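Local coordinates for IPT/TIG domain-containing protein (Bacteroides thetaiotaomicron, PDB 3TC9) that serves as an auxiliary nutrient-binding protein, pairing an immunoglobulin-like IPT/TIG domain with a six-bladed beta-propeller, at the interface of chains A and B. Residues are numbered along the deposited sequence; one frame, centred on the assembly and turned at random. Chains: chain A/B, Hypothetical hydrolase.

The interface of chains A and B. Residues chain A 102-105, 428; chain B 346-349.
An extended stretch, A:Val102 to A:Lys105, running out of the short strand 102-103, lies against the loop B:Lys346 to B:Ser349 of the other copy. The whole interface is two-fold symmetric, although the structure alone does not show that the dimer forms in the cell. The tight part centres on B:Gly347, whose positive phi (94°) suits a residue without a side chain and probably lets A:Lys105 approach, its CB packing on CA of B:Gly347. The backbone N of A:Lys105 donates to B:Gly347 O at 2.7 Å, reaching the carbonyl from above its plane. A:Gln104 suits its place because one flat amide can serve both chains: CG is anti to the backbone N, the chain bends at chi2 (77°), and NE2 donates to B:Lys346 O at 3.3 Å, exactly in the amide plane, and to A:Lys105 O at 3.0 Å, so the amide's rotation is fixed. Its CD meanwhile packs on CA of B:Ser348. An alanine here would remove both hydrogen bonds of the side-chain amide and would probably leave B:Lys346 O less firmly held and the loop less well registered. Beside this, the aliphatic part of B:Lys346 crosses A:Tyr428 obliquely, CG lying over the CE2-CZ side of the ring, 3.4 Å from CE2; A:Lys105 O sits in plane at the ring's edge. The other end is looser: A:Val102 only brushes B:Ser349, CG1 to CB at 3.8 Å. Water instead flanks the B:Gly347 contact and links both chains: A:Lys105 is long enough to curl its terminal amino group back by a bend at chi4 (73°), placing NZ 3.0 Å from water 1, which also contacts A:Tyr103 O and B:Gly347 O.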
# COMPACT_ATOMS: atom_id res chain seq x y z
N VAL A 102 18.14 6.29 13.94
CA VAL A 102 17.15 5.87 12.93
C VAL A 102 15.75 6.38 13.36
O VAL A 102 15.17 5.94 14.35
CB VAL A 102 17.22 4.33 12.63
CG1 VAL A 102 16.25 3.93 11.53
CG2 VAL A 102 18.64 3.95 12.21
N TYR A 103 15.25 7.38 12.62
CA TYR A 103 13.99 8.07 12.87
C TYR A 103 12.80 7.42 12.13
O TYR A 103 12.79 7.41 10.90
CB TYR A 103 14.13 9.57 12.49
CG TYR A 103 13.03 10.46 13.03
CD1 TYR A 103 11.77 10.49 12.43
CD2 TYR A 103 13.27 11.34 14.08
CE1 TYR A 103 10.77 11.33 12.90
CE2 TYR A 103 12.28 12.20 14.55
CZ TYR A 103 11.02 12.17 13.97
OH TYR A 103 10.03 12.99 14.44
N GLN A 104 11.81 6.90 12.90
CA GLN A 104 10.55 6.30 12.45
C GLN A 104 9.46 7.38 12.57
O GLN A 104 9.15 7.84 13.67
CB GLN A 104 10.24 5.03 13.29
CG GLN A 104 8.76 4.52 13.28
CD GLN A 104 8.39 3.79 12.03
OE1 GLN A 104 9.02 2.81 11.67
NE2 GLN A 104 7.29 4.20 11.39
N LYS A 105 8.88 7.79 11.45
CA LYS A 105 7.79 8.78 11.41
C LYS A 105 6.47 8.18 11.93
O LYS A 105 6.21 7.00 11.78
CB LYS A 105 7.58 9.31 9.99
CG LYS A 105 8.70 10.22 9.43
CD LYS A 105 8.39 10.52 7.96
CE LYS A 105 9.44 11.35 7.28
NZ LYS A 105 10.68 10.58 7.03
N TYR A 428 1.11 11.16 8.04
CA TYR A 428 2.45 10.97 8.57
C TYR A 428 3.19 12.29 8.57
O TYR A 428 2.98 13.11 7.67
CB TYR A 428 3.20 9.96 7.68
CG TYR A 428 2.90 8.53 8.05
CD1 TYR A 428 3.59 7.89 9.08
CD2 TYR A 428 1.87 7.83 7.42
CE1 TYR A 428 3.26 6.59 9.48
CE2 TYR A 428 1.52 6.53 7.82
CZ TYR A 428 2.23 5.91 8.83
OH TYR A 428 1.88 4.64 9.22
N LYS B 346 5.56 1.59 6.69
CA LYS B 346 5.15 2.98 6.43
C LYS B 346 5.62 3.91 7.59
O LYS B 346 5.43 3.59 8.76
CB LYS B 346 3.63 3.07 6.21
CG LYS B 346 3.11 4.41 5.69
CD LYS B 346 3.51 4.80 4.27
CE LYS B 346 3.10 6.24 3.96
NZ LYS B 346 3.81 6.78 2.77
N GLY B 347 6.31 4.98 7.21
CA GLY B 347 6.84 5.96 8.16
C GLY B 347 8.28 5.69 8.57
O GLY B 347 8.98 6.60 9.03
N SER B 348 8.77 4.45 8.38
CA SER B 348 10.14 4.16 8.80
C SER B 348 11.17 4.68 7.78
O SER B 348 10.82 5.05 6.66
CB SER B 348 10.32 2.67 9.06
OG SER B 348 10.24 1.91 7.88
N SER B 349 12.44 4.73 8.22
CA SER B 349 13.57 5.16 7.42
C SER B 349 13.68 4.30 6.15
O SER B 349 13.73 4.86 5.05
CB SER B 349 14.85 5.11 8.24
OG SER B 349 15.78 5.97 7.62
O HOH W 1 11.53 8.17 8.50